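PDB 5JO8: CEP104 from Gallus gallus, which is a centriolar protein that probably binds tubulin or microtubules through its all-helical TOG domain. Local coordinates for residues A86-V91 with K108-I113; G138-T143 with K156-M161; Q179-N184 with M191-L196. One frame throughout, in Å; residues are numbered along the deposited sequence.

Contact 1 (A86-V91 with K108-I113); sequences AAIFLV and KLLKMI
V91 meets L109 and L110 with its two methyl groups spread apart, one for each leucine. V91 CG1 stands anti to the backbone N (chi1 168°) and lands on the stem of L110, 4.0 Å from L110 CB, the two side chains lying at about a right angle. V91 CG2, beside the backbone N, presses against the end of L109, with L109 CD2 only 3.5 Å away, tighter than an ordinary methyl contact. V91 therefore straddles two successive residues of the facing helix. One turn earlier, I88 sets out to the side of the interface, but placing CG1 beside its backbone N (chi1 -69°) swings the chain back, and I88 CD1 meets two branches tip to tip: L110 CD1 at 3.6 Å and I113 CD1 at 3.9 Å. The same I113 CD1 also reaches A87 CB, 3.8 Å off, where the extended isoleucine ends against the alanine methyl.

The short axes of 86-91 and 108-113 approach to 10.0 Å at 147° between their N-to-C directions, so these segments run roughly antiparallel, as neighbours do in the alpha-solenoid of a TOG domain. Helix 125-142 adds C131 against both I88 and I113, while V64 of helix 54-69 packs on L109.

All six touching residues are buried and aliphatic; backbone bonds such as V91 N to A87 O and I113 N to L109 O run within each helix, and none joins the two segments. The adhesion is thus dispersive and hydrophobic, and the fit probably depends on the shape of the branches and on the torsions that place them.

Contact 2 (G138-T143 with K156-M161); sequences GLLSRT and KFIQEM
L139 and I158 form the centre of an antiparallel helix-helix interface in the alpha-solenoid of the TOG domain, where helix 125-142 is followed in the chain by helix 148-163. The axes of 138-142 and 156-161 pass 10.2 Å apart at 142° between N-to-C directions, and L139 and I158 have the nearest CA atoms of the two segments. They also lose the largest areas to the facing segment, 74 and 76 Å² respectively.

I158 works through its tip. With CG1 anti to the carbonyl carbon (chi1 -69°), the side chain extends across the gap and buries CD1 in the surface of the other helix. There I158 CD1 lies 3.8 Å from L139 CB and 3.7 Å from L140 CD2. A third neighbour, T143 CG2, sits 3.9 Å from the same I158 CD1, and both L140 and T143 meet the isoleucine at about a right angle. One methyl thus touches three residues spread over a helical turn.

L139 points its fork the other way, toward F157. L139 CD1 comes to the rim of the ring, near the ring plane, 3.8 Å from F157 CD2; it is an edge contact rather than one over a face. The ring has a further partner in W164, which it meets edge-to-face, and L107 of helix 100-121 touches both L139 and F157. On the far side L196 of helix 187-204 packs on L140, so the interface is sandwiched between neighbouring layers of the solenoid.

T143 keeps its polar branch out of this apolar patch: while CG2 faces I158, T143 OG1 donates to L140 O over 2.6 Å, lying in the carbonyl plane and on a lone pair.

Contact 3 (Q179-N184 with M191-L196); sequences QLLKPN and MSRVEL
R193 reaches from helix 187-204 to the backbone of Q179 and L180, tying the loop after helix 173-177 to the next long helix of the TOG-domain solenoid. R193 NH1 donates to Q179 O at 2.7 Å with an N-H...O angle of 169°, and R193 NH2 donates to L180 O at 3.2 Å with 162°. Both oxygens lie at the edge of the guanidinium, close to its plane. Seen from the acceptors the fit is less regular: NH1 is tilted from the Q179 carbonyl plane, and NH2 stands above that of L180. R193 NH1 also bonds to L177 O, at the end of helix 173-177, so the positive charge may offset the partial negative charge of that helix terminus. L181 comes over one face of the guanidinium, L181 CD1 3.9 Å from R193 NH2 and offset toward the rim, the leucine and arginine side chains lying alongside each other and running opposite ways. Beside these bonds L181 CD2 meets V194 CG1 at 4.2 Å, at about a right angle.

The arginine bends to get there. CG leaves anti to the backbone N, and bends at chi2, at 106° well off a staggered value, and again at chi3 carry the guanidinium to the loop. A leucine in place of R193 would probably leave the carbonyls of Q179 and L180 without these donors and the loop freer to shift.

Further out, F219 touches both R193 and V194, and V231 packs on L181. The amide of Q179 turns away from the arginine, and its NE2 bonds back to V175 O.

Contacts 1 and 2 are both buried, apolar pairings of consecutive antiparallel helices, but the centre of contact 2 lies only about 4 Å from that of the chain and the centre of contact 1 about 14 Å. Contact 3, on the opposite side of the chain's centre from contact 1, is partly buried and joins a loop to a helix, with charge-assisted bonds to backbone oxygens added to a little aliphatic packing. No helix is shared, yet contact 2 touches both others: L110 CD2 packs 3.8 Å from F157 CE2, while T143 O is 2.6 Å from S192 OG in a probable hydrogen bond. Contacts 1 and 3, about 13 Å apart at their nearest atoms, are bridged by contact 2.

Contact 1 (A86-V91 with K108-I113)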
ATOM      1  N   ALA A  86      -6.997 -14.854 -10.201  1.00 19.33           N
ATOM      2  CA  ALA A  86      -7.802 -14.150 -11.185  1.00 19.96           C
ATOM      3  C   ALA A  86      -8.515 -12.949 -10.552  1.00 15.72           C
ATOM      4  O   ALA A  86      -8.644 -11.892 -11.175  1.00 19.47           O
ATOM      5  CB  ALA A  86      -8.814 -15.099 -11.826  1.00 20.05           C
ATOM      6  N   ALA A  87      -8.989 -13.122  -9.324  1.00 16.68           N
ATOM      7  CA  ALA A  87      -9.662 -12.029  -8.623  1.00 15.54           C
ATOM      8  C   ALA A  87      -8.692 -10.880  -8.355  1.00 16.36           C
ATOM      9  O   ALA A  87      -9.050  -9.718  -8.529  1.00 17.64           O
ATOM     10  CB  ALA A  87     -10.279 -12.531  -7.318  1.00 20.46           C
ATOM     11  N   ILE A  88      -7.468 -11.216  -7.950  1.00 15.24           N
ATOM     12  CA  ILE A  88      -6.438 -10.216  -7.682  1.00 16.69           C
ATOM     13  C   ILE A  88      -6.051  -9.478  -8.962  1.00 19.43           C
ATOM     14  O   ILE A  88      -5.806  -8.271  -8.938  1.00 18.11           O
ATOM     15  CB  ILE A  88      -5.226 -10.820  -6.919  1.00 14.90           C
ATOM     16  CG1 ILE A  88      -5.611 -11.204  -5.482  1.00 16.36           C
ATOM     17  CG2 ILE A  88      -4.013  -9.895  -6.940  1.00 19.72           C
ATOM     18  CD1 ILE A  88      -6.007 -10.024  -4.553  1.00 16.92           C
ATOM     19  N   PHE A  89      -6.010 -10.186 -10.083  1.00 18.04           N
ATOM     20  CA  PHE A  89      -5.786  -9.559 -11.381  1.00 17.32           C
ATOM     21  C   PHE A  89      -6.816  -8.442 -11.617  1.00 16.79           C
ATOM     22  O   PHE A  89      -6.465  -7.325 -12.026  1.00 20.09           O
ATOM     23  CB  PHE A  89      -5.855 -10.619 -12.508  1.00 20.16           C
ATOM     24  CG  PHE A  89      -5.761 -10.039 -13.894  1.00 20.48           C
ATOM     25  CD1 PHE A  89      -6.897  -9.639 -14.576  1.00 21.26           C
ATOM     26  CD2 PHE A  89      -4.527  -9.882 -14.512  1.00 22.09           C
ATOM     27  CE1 PHE A  89      -6.809  -9.081 -15.843  1.00 25.56           C
ATOM     28  CE2 PHE A  89      -4.437  -9.333 -15.791  1.00 25.87           C
ATOM     29  CZ  PHE A  89      -5.588  -8.932 -16.449  1.00 23.58           C
ATOM     30  N   LEU A  90      -8.085  -8.735 -11.343  1.00 16.87           N
ATOM     31  CA  LEU A  90      -9.145  -7.747 -11.530  1.00 18.30           C
ATOM     32  C   LEU A  90      -9.071  -6.631 -10.483  1.00 19.15           C
ATOM     33  O   LEU A  90      -9.310  -5.470 -10.804  1.00 18.63           O
ATOM     34  CB  LEU A  90     -10.526  -8.417 -11.536  1.00 18.63           C
ATOM     35  CG  LEU A  90     -10.717  -9.389 -12.707  1.00 21.40           C
ATOM     36  CD1 LEU A  90     -12.065 -10.096 -12.592  1.00 22.74           C
ATOM     37  CD2 LEU A  90     -10.609  -8.683 -14.059  1.00 21.20           C
ATOM     38  N   VAL A  91      -8.728  -6.983  -9.244  1.00 17.35           N
ATOM     39  CA  VAL A  91      -8.536  -5.995  -8.179  1.00 16.80           C
ATOM     40  C   VAL A  91      -7.454  -4.999  -8.562  1.00 18.92           C
ATOM     41  O   VAL A  91      -7.619  -3.791  -8.374  1.00 18.03           O
ATOM     42  CB  VAL A  91      -8.196  -6.670  -6.843  1.00 17.04           C
ATOM     43  CG1 VAL A  91      -7.713  -5.640  -5.816  1.00 16.95           C
ATOM     44  CG2 VAL A  91      -9.401  -7.400  -6.298  1.00 18.39           C
ATOM     45  N   LYS A 108     -13.261  -3.740  -1.161  1.00 17.69           N
ATOM     46  CA  LYS A 108     -14.109  -4.711  -0.485  1.00 19.63           C
ATOM     47  C   LYS A 108     -13.661  -6.119  -0.869  1.00 18.10           C
ATOM     48  O   LYS A 108     -13.543  -7.000  -0.024  1.00 20.21           O
ATOM     49  CB  LYS A 108     -15.573  -4.504  -0.889  1.00 20.69           C
ATOM     50  CG  LYS A 108     -16.551  -5.500  -0.306  1.00 22.97           C
ATOM     51  CD  LYS A 108     -17.923  -5.291  -0.932  1.00 26.41           C
ATOM     52  CE  LYS A 108     -18.886  -6.425  -0.622  1.00 28.15           C
ATOM     53  NZ  LYS A 108     -19.362  -6.427   0.796  1.00 33.94           N
ATOM     54  N   LEU A 109     -13.407  -6.315  -2.153  1.00 17.28           N
ATOM     55  CA  LEU A 109     -13.008  -7.615  -2.659  1.00 16.46           C
ATOM     56  C   LEU A 109     -11.629  -7.988  -2.120  1.00 18.69           C
ATOM     57  O   LEU A 109     -11.434  -9.108  -1.645  1.00 16.68           O
ATOM     58  CB  LEU A 109     -12.996  -7.581  -4.186  1.00 17.96           C
ATOM     59  CG  LEU A 109     -12.479  -8.807  -4.930  1.00 19.28           C
ATOM     60  CD1 LEU A 109     -13.173 -10.083  -4.441  1.00 19.89           C
ATOM     61  CD2 LEU A 109     -12.690  -8.589  -6.423  1.00 19.33           C
ATOM     62  N   LEU A 110     -10.683  -7.048  -2.185  1.00 17.81           N
ATOM     63  CA  LEU A 110      -9.331  -7.297  -1.693  1.00 17.47           C
ATOM     64  C   LEU A 110      -9.312  -7.654  -0.212  1.00 18.14           C
ATOM     65  O   LEU A 110      -8.681  -8.636   0.199  1.00 17.93           O
ATOM     66  CB  LEU A 110      -8.445  -6.084  -1.948  1.00 15.75           C
ATOM     67  CG  LEU A 110      -7.015  -6.168  -1.429  1.00 15.58           C
ATOM     68  CD1 LEU A 110      -6.353  -7.405  -2.047  1.00 16.12           C
ATOM     69  CD2 LEU A 110      -6.261  -4.918  -1.813  1.00 16.37           C
ATOM     70  N   LYS A 111     -10.030  -6.877   0.597  1.00 18.10           N
ATOM     71  CA  LYS A 111     -10.084  -7.150   2.024  1.00 16.87           C
ATOM     72  C   LYS A 111     -10.698  -8.519   2.317  1.00 18.77           C
ATOM     73  O   LYS A 111     -10.221  -9.256   3.189  1.00 17.74           O
ATOM     74  CB  LYS A 111     -10.856  -6.038   2.756  1.00 16.46           C
ATOM     75  CG  LYS A 111     -10.908  -6.248   4.253  1.00 19.40           C
ATOM     76  CD  LYS A 111     -11.578  -5.095   4.996  1.00 20.06           C
ATOM     77  CE  LYS A 111     -11.673  -5.449   6.465  1.00 25.25           C
ATOM     78  NZ  LYS A 111     -12.457  -4.441   7.231  1.00 34.15           N
ATOM     79  N   MET A 112     -11.757  -8.861   1.594  1.00 16.55           N
ATOM     80  CA  MET A 112     -12.392 -10.163   1.742  1.00 15.97           C
ATOM     81  C   MET A 112     -11.426 -11.304   1.388  1.00 17.65           C
ATOM     82  O   MET A 112     -11.392 -12.333   2.070  1.00 18.01           O
ATOM     83  CB  MET A 112     -13.643 -10.238   0.865  1.00 17.64           C
ATOM     84  CG  MET A 112     -14.377 -11.581   0.911  1.00 18.99           C
ATOM     85  SD  MET A 112     -13.701 -12.903  -0.107  1.00 19.89           S
ATOM     86  CE  MET A 112     -14.078 -12.308  -1.752  1.00 21.70           C
ATOM     87  N   ILE A 113     -10.661 -11.146   0.315  1.00 16.30           N
ATOM     88  CA  ILE A 113      -9.767 -12.229  -0.102  1.00 16.83           C
ATOM     89  C   ILE A 113      -8.743 -12.485   0.989  1.00 15.03           C
ATOM     90  O   ILE A 113      -8.495 -13.633   1.375  1.00 16.44           O
ATOM     91  CB  ILE A 113      -9.092 -11.907  -1.438  1.00 17.49           C
ATOM     92  CG1 ILE A 113     -10.113 -11.966  -2.568  1.00 17.69           C
ATOM     93  CG2 ILE A 113      -7.995 -12.920  -1.734  1.00 17.96           C
ATOM     94  CD1 ILE A 113      -9.661 -11.296  -3.831  1.00 19.99           C
TER

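Contact 2 (G138-T143 with K156-M161)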
ATOM      1  N   GLY A 138      -0.262  -0.183  -6.399  1.00 20.33           N
ATOM      2  CA  GLY A 138      -1.370   0.581  -6.924  1.00 21.08           C
ATOM      3  C   GLY A 138      -2.073   1.410  -5.865  1.00 21.22           C
ATOM      4  O   GLY A 138      -2.498   2.545  -6.124  1.00 21.10           O
ATOM      5  N   LEU A 139      -2.223   0.851  -4.668  1.00 18.51           N
ATOM      6  CA  LEU A 139      -2.868   1.579  -3.575  1.00 17.56           C
ATOM      7  C   LEU A 139      -2.024   2.791  -3.217  1.00 19.75           C
ATOM      8  O   LEU A 139      -2.551   3.892  -3.003  1.00 19.16           O
ATOM      9  CB  LEU A 139      -3.042   0.682  -2.355  1.00 17.96           C
ATOM     10  CG  LEU A 139      -4.088  -0.418  -2.519  1.00 19.49           C
ATOM     11  CD1 LEU A 139      -3.909  -1.451  -1.436  1.00 21.06           C
ATOM     12  CD2 LEU A 139      -5.495   0.186  -2.463  1.00 20.86           C
ATOM     13  N   LEU A 140      -0.716   2.589  -3.186  1.00 17.36           N
ATOM     14  CA  LEU A 140       0.192   3.702  -2.893  1.00 21.56           C
ATOM     15  C   LEU A 140       0.095   4.797  -3.944  1.00 23.66           C
ATOM     16  O   LEU A 140       0.154   5.983  -3.614  1.00 21.66           O
ATOM     17  CB  LEU A 140       1.633   3.217  -2.714  1.00 19.83           C
ATOM     18  CG  LEU A 140       1.864   2.696  -1.299  1.00 24.34           C
ATOM     19  CD1 LEU A 140       3.170   1.930  -1.215  1.00 26.12           C
ATOM     20  CD2 LEU A 140       1.871   3.855  -0.294  1.00 22.16           C
ATOM     21  N   SER A 141      -0.034   4.410  -5.206  0.75 21.09           N
ATOM     22  CA  SER A 141      -0.198   5.389  -6.279  0.75 26.45           C
ATOM     23  C   SER A 141      -1.400   6.295  -6.047  0.75 26.66           C
ATOM     24  O   SER A 141      -1.329   7.489  -6.310  0.75 22.76           O
ATOM     25  CB  SER A 141      -0.325   4.695  -7.639  0.75 23.28           C
ATOM     26  OG  SER A 141       0.928   4.216  -8.081  0.75 27.62           O
ATOM     27  N   ARG A 142      -2.496   5.733  -5.548  1.00 19.95           N
ATOM     28  CA  ARG A 142      -3.719   6.504  -5.337  1.00 21.99           C
ATOM     29  C   ARG A 142      -3.556   7.504  -4.195  1.00 19.71           C
ATOM     30  O   ARG A 142      -4.283   8.480  -4.125  1.00 22.46           O
ATOM     31  CB  ARG A 142      -4.930   5.604  -5.063  1.00 20.93           C
ATOM     32  CG  ARG A 142      -5.203   4.542  -6.137  1.00 21.77           C
ATOM     33  CD  ARG A 142      -5.199   5.097  -7.561  1.00 23.95           C
ATOM     34  NE  ARG A 142      -6.111   6.228  -7.748  1.00 21.24           N
ATOM     35  CZ  ARG A 142      -7.418   6.126  -7.968  1.00 23.01           C
ATOM     36  NH1 ARG A 142      -8.006   4.938  -8.022  1.00 26.30           N
ATOM     37  NH2 ARG A 142      -8.149   7.224  -8.127  1.00 28.60           N
ATOM     38  N   THR A 143      -2.603   7.260  -3.298  1.00 18.91           N
ATOM     39  CA  THR A 143      -2.333   8.239  -2.234  1.00 25.09           C
ATOM     40  C   THR A 143      -1.675   9.502  -2.791  1.00 25.50           C
ATOM     41  O   THR A 143      -1.470  10.472  -2.060  1.00 24.23           O
ATOM     42  CB  THR A 143      -1.458   7.668  -1.091  1.00 21.49           C
ATOM     43  OG1 THR A 143      -0.104   7.515  -1.532  1.00 19.43           O
ATOM     44  CG2 THR A 143      -2.015   6.339  -0.575  1.00 21.75           C
ATOM     45  N   LYS A 156      -5.758   5.289   4.425  1.00 19.01           N
ATOM     46  CA  LYS A 156      -6.416   4.615   5.538  1.00 18.62           C
ATOM     47  C   LYS A 156      -6.543   3.128   5.253  1.00 20.67           C
ATOM     48  O   LYS A 156      -6.374   2.304   6.151  1.00 21.42           O
ATOM     49  CB  LYS A 156      -7.801   5.202   5.820  1.00 20.52           C
ATOM     50  CG  LYS A 156      -7.792   6.538   6.562  1.00 29.88           C
ATOM     51  CD  LYS A 156      -9.206   6.936   6.981  1.00 32.14           C
ATOM     52  CE  LYS A 156      -9.193   8.233   7.782  1.00 41.46           C
ATOM     53  NZ  LYS A 156     -10.567   8.658   8.160  1.00 40.01           N
ATOM     54  N   PHE A 157      -6.845   2.783   4.007  1.00 17.68           N
ATOM     55  CA  PHE A 157      -6.915   1.368   3.646  1.00 19.13           C
ATOM     56  C   PHE A 157      -5.557   0.702   3.824  1.00 19.24           C
ATOM     57  O   PHE A 157      -5.483  -0.417   4.345  1.00 19.35           O
ATOM     58  CB  PHE A 157      -7.400   1.158   2.212  1.00 18.59           C
ATOM     59  CG  PHE A 157      -7.619  -0.295   1.870  1.00 17.40           C
ATOM     60  CD1 PHE A 157      -8.809  -0.922   2.205  1.00 19.27           C
ATOM     61  CD2 PHE A 157      -6.640  -1.022   1.220  1.00 19.31           C
ATOM     62  CE1 PHE A 157      -9.009  -2.271   1.906  1.00 18.11           C
ATOM     63  CE2 PHE A 157      -6.848  -2.368   0.913  1.00 18.01           C
ATOM     64  CZ  PHE A 157      -8.030  -2.979   1.249  1.00 19.15           C
ATOM     65  N   ILE A 158      -4.490   1.376   3.396  1.00 19.36           N
ATOM     66  CA  ILE A 158      -3.142   0.832   3.562  1.00 18.06           C
ATOM     67  C   ILE A 158      -2.825   0.643   5.038  1.00 22.59           C
ATOM     68  O   ILE A 158      -2.279  -0.385   5.440  1.00 22.01           O
ATOM     69  CB  ILE A 158      -2.077   1.673   2.840  1.00 18.43           C
ATOM     70  CG1 ILE A 158      -2.216   1.549   1.324  1.00 18.77           C
ATOM     71  CG2 ILE A 158      -0.677   1.239   3.273  1.00 21.89           C
ATOM     72  CD1 ILE A 158      -1.506   2.655   0.564  1.00 23.84           C
ATOM     73  N   GLN A 159      -3.169   1.647   5.837  1.00 19.92           N
ATOM     74  CA  GLN A 159      -2.966   1.597   7.276  1.00 21.82           C
ATOM     75  C   GLN A 159      -3.681   0.384   7.890  1.00 22.54           C
ATOM     76  O   GLN A 159      -3.083  -0.368   8.675  1.00 23.44           O
ATOM     77  CB  GLN A 159      -3.436   2.921   7.896  1.00 24.34           C
ATOM     78  CG  GLN A 159      -3.034   3.163   9.334  1.00 33.17           C
ATOM     79  CD  GLN A 159      -3.704   4.409   9.909  1.00 31.35           C
ATOM     80  OE1 GLN A 159      -3.761   4.593  11.124  1.00 45.41           O
ATOM     81  NE2 GLN A 159      -4.213   5.266   9.031  1.00 30.41           N
ATOM     82  N   GLU A 160      -4.938   0.165   7.499  1.00 19.15           N
ATOM     83  CA  GLU A 160      -5.733  -0.937   8.030  1.00 19.60           C
ATOM     84  C   GLU A 160      -5.168  -2.276   7.556  1.00 21.58           C
ATOM     85  O   GLU A 160      -5.062  -3.221   8.342  1.00 22.36           O
ATOM     86  CB  GLU A 160      -7.215  -0.795   7.638  1.00 23.18           C
ATOM     87  CG  GLU A 160      -7.920   0.397   8.294  1.00 23.08           C
ATOM     88  CD  GLU A 160      -9.409   0.438   8.012  1.00 37.14           C
ATOM     89  OE1 GLU A 160      -9.879   1.469   7.481  1.00 37.58           O
ATOM     90  OE2 GLU A 160     -10.110  -0.550   8.330  1.00 33.93           O
ATOM     91  N   MET A 161      -4.790  -2.349   6.282  0.56 19.85           N
ATOM     92  CA  MET A 161      -4.243  -3.586   5.736  0.56 19.62           C
ATOM     93  C   MET A 161      -2.957  -3.993   6.447  0.56 21.47           C
ATOM     94  O   MET A 161      -2.737  -5.174   6.700  0.56 20.08           O
ATOM     95  CB  MET A 161      -4.026  -3.480   4.226  0.56 18.55           C
ATOM     96  CG  MET A 161      -3.462  -4.763   3.605  0.56 15.32           C
ATOM     97  SD  MET A 161      -3.526  -4.748   1.808  0.56 19.91           S
ATOM     98  CE  MET A 161      -2.427  -3.385   1.405  0.56 22.84           C
TER

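Contact 3 (Q179-N184 with M191-L196)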
ATOM      1  N   GLN A 179      10.851   2.406   1.267  1.00 22.40           N
ATOM      2  CA  GLN A 179      11.699   2.430   0.088  1.00 25.56           C
ATOM      3  C   GLN A 179      11.990   3.873  -0.317  1.00 31.12           C
ATOM      4  O   GLN A 179      11.255   4.781   0.056  1.00 27.38           O
ATOM      5  CB  GLN A 179      11.063   1.627  -1.053  1.00 32.03           C
ATOM      6  CG  GLN A 179      10.979   0.127  -0.750  1.00 35.92           C
ATOM      7  CD  GLN A 179      12.292  -0.430  -0.199  1.00 44.06           C
ATOM      8  OE1 GLN A 179      13.284  -0.537  -0.922  1.00 55.68           O
ATOM      9  NE2 GLN A 179      12.304  -0.770   1.092  1.00 34.17           N
ATOM     10  N   LEU A 180      13.074   4.072  -1.061  1.00 30.14           N
ATOM     11  CA  LEU A 180      13.553   5.409  -1.415  1.00 36.53           C
ATOM     12  C   LEU A 180      12.455   6.324  -1.950  1.00 24.07           C
ATOM     13  O   LEU A 180      11.648   5.923  -2.786  1.00 29.03           O
ATOM     14  CB  LEU A 180      14.682   5.318  -2.447  1.00 40.05           C
ATOM     15  CG  LEU A 180      15.321   6.645  -2.865  1.00 53.44           C
ATOM     16  CD1 LEU A 180      16.422   7.040  -1.888  1.00 55.61           C
ATOM     17  CD2 LEU A 180      15.847   6.589  -4.294  1.00 52.64           C
ATOM     18  N   LEU A 181      12.432   7.551  -1.445  1.00 29.11           N
ATOM     19  CA  LEU A 181      11.549   8.587  -1.950  1.00 27.64           C
ATOM     20  C   LEU A 181      12.431   9.578  -2.703  1.00 32.40           C
ATOM     21  O   LEU A 181      13.316  10.190  -2.110  1.00 34.41           O
ATOM     22  CB  LEU A 181      10.851   9.281  -0.783  1.00 33.34           C
ATOM     23  CG  LEU A 181       9.786  10.330  -1.086  1.00 35.35           C
ATOM     24  CD1 LEU A 181       8.518   9.680  -1.627  1.00 32.14           C
ATOM     25  CD2 LEU A 181       9.495  11.146   0.164  1.00 37.90           C
ATOM     26  N   LYS A 182      12.209   9.722  -4.007  1.00 32.98           N
ATOM     27  CA  LYS A 182      13.004  10.656  -4.805  1.00 35.30           C
ATOM     28  C   LYS A 182      12.721  12.096  -4.380  1.00 28.74           C
ATOM     29  O   LYS A 182      11.587  12.435  -4.058  1.00 30.20           O
ATOM     30  CB  LYS A 182      12.731  10.474  -6.302  1.00 36.35           C
ATOM     31  CG  LYS A 182      13.322   9.203  -6.900  1.00 43.34           C
ATOM     32  CD  LYS A 182      13.199   9.204  -8.416  1.00 42.85           C
ATOM     33  CE  LYS A 182      13.689   7.894  -9.014  1.00 59.65           C
ATOM     34  NZ  LYS A 182      13.574   7.879 -10.501  1.00 55.47           N
ATOM     35  N   PRO A 183      13.757  12.947  -4.375  1.00 37.65           N
ATOM     36  CA  PRO A 183      13.634  14.339  -3.913  1.00 36.60           C
ATOM     37  C   PRO A 183      12.671  15.168  -4.751  1.00 33.37           C
ATOM     38  O   PRO A 183      12.167  16.197  -4.284  1.00 31.39           O
ATOM     39  CB  PRO A 183      15.055  14.888  -4.081  1.00 41.86           C
ATOM     40  CG  PRO A 183      15.931  13.688  -4.061  1.00 38.29           C
ATOM     41  CD  PRO A 183      15.146  12.603  -4.722  1.00 37.60           C
ATOM     42  N   ASN A 184      12.432  14.723  -5.981  1.00 32.55           N
ATOM     43  CA  ASN A 184      11.562  15.429  -6.910  1.00 35.19           C
ATOM     44  C   ASN A 184      10.214  14.727  -7.064  1.00 40.00           C
ATOM     45  O   ASN A 184       9.407  15.114  -7.907  1.00 36.78           O
ATOM     46  CB  ASN A 184      12.241  15.517  -8.273  1.00 52.24           C
ATOM     47  CG  ASN A 184      12.624  14.154  -8.813  1.00 54.68           C
ATOM     48  OD1 ASN A 184      13.591  13.543  -8.357  1.00 63.63           O
ATOM     49  ND2 ASN A 184      11.865  13.669  -9.786  1.00 62.56           N
ATOM     50  N   MET A 191       4.080  13.335   0.431  0.57 18.76           N
ATOM     51  CA  MET A 191       3.447  13.646   1.702  0.57 19.44           C
ATOM     52  C   MET A 191       2.721  12.439   2.273  0.57 18.67           C
ATOM     53  O   MET A 191       2.836  12.139   3.457  0.57 19.72           O
ATOM     54  CB  MET A 191       2.470  14.808   1.541  0.57 18.91           C
ATOM     55  CG  MET A 191       3.119  16.177   1.586  0.57 23.37           C
ATOM     56  SD  MET A 191       3.984  16.452   3.143  0.57 22.36           S
ATOM     57  CE  MET A 191       2.634  16.316   4.319  0.57 32.00           C
ATOM     58  N   SER A 192       1.964  11.748   1.426  1.00 19.17           N
ATOM     59  CA  SER A 192       1.241  10.564   1.858  1.00 17.22           C
ATOM     60  C   SER A 192       2.195   9.501   2.355  1.00 18.27           C
ATOM     61  O   SER A 192       1.927   8.835   3.350  1.00 19.88           O
ATOM     62  CB  SER A 192       0.420   9.996   0.707  1.00 20.64           C
ATOM     63  OG  SER A 192      -0.686  10.835   0.408  1.00 19.11           O
ATOM     64  N   ARG A 193       3.320   9.367   1.669  1.00 18.27           N
ATOM     65  CA  ARG A 193       4.287   8.353   2.065  1.00 17.76           C
ATOM     66  C   ARG A 193       4.918   8.660   3.416  1.00 17.98           C
ATOM     67  O   ARG A 193       4.982   7.789   4.277  1.00 17.89           O
ATOM     68  CB  ARG A 193       5.365   8.142   1.004  1.00 22.53           C
ATOM     69  CG  ARG A 193       6.217   6.911   1.292  1.00 23.25           C
ATOM     70  CD  ARG A 193       5.887   5.742   0.351  1.00 23.49           C
ATOM     71  NE  ARG A 193       6.628   5.889  -0.900  1.00 30.19           N
ATOM     72  CZ  ARG A 193       7.930   5.660  -1.028  1.00 36.36           C
ATOM     73  NH1 ARG A 193       8.646   5.268   0.017  1.00 30.65           N
ATOM     74  NH2 ARG A 193       8.522   5.837  -2.201  1.00 39.49           N
ATOM     75  N   VAL A 194       5.377   9.895   3.634  1.00 18.36           N
ATOM     76  CA  VAL A 194       5.977  10.196   4.932  1.00 18.84           C
ATOM     77  C   VAL A 194       4.957  10.100   6.061  1.00 17.52           C
ATOM     78  O   VAL A 194       5.282   9.665   7.167  1.00 18.75           O
ATOM     79  CB  VAL A 194       6.751  11.526   4.944  1.00 15.83           C
ATOM     80  CG1 VAL A 194       7.977  11.410   4.066  1.00 18.16           C
ATOM     81  CG2 VAL A 194       5.869  12.689   4.476  1.00 19.77           C
ATOM     82  N   GLU A 195       3.715  10.494   5.786  1.00 17.97           N
ATOM     83  CA  GLU A 195       2.692  10.432   6.808  1.00 18.06           C
ATOM     84  C   GLU A 195       2.331   8.988   7.155  1.00 17.05           C
ATOM     85  O   GLU A 195       2.078   8.679   8.320  1.00 20.27           O
ATOM     86  CB  GLU A 195       1.444  11.204   6.368  1.00 17.71           C
ATOM     87  CG  GLU A 195       1.635  12.695   6.294  1.00 21.85           C
ATOM     88  CD  GLU A 195       0.402  13.389   5.748  1.00 27.40           C
ATOM     89  OE1 GLU A 195      -0.353  12.756   4.974  1.00 35.10           O
ATOM     90  OE2 GLU A 195       0.187  14.562   6.099  1.00 32.19           O
ATOM     91  N   LEU A 196       2.295   8.122   6.146  1.00 19.60           N
ATOM     92  CA  LEU A 196       2.047   6.693   6.369  1.00 17.89           C
ATOM     93  C   LEU A 196       3.115   6.058   7.250  1.00 17.21           C
ATOM     94  O   LEU A 196       2.803   5.320   8.187  1.00 21.11           O
ATOM     95  CB  LEU A 196       1.947   5.933   5.045  1.00 22.21           C
ATOM     96  CG  LEU A 196       0.539   5.912   4.450  1.00 22.81           C
ATOM     97  CD1 LEU A 196       0.562   5.431   3.010  1.00 22.35           C
ATOM     98  CD2 LEU A 196      -0.365   5.025   5.289  1.00 21.88           C
TER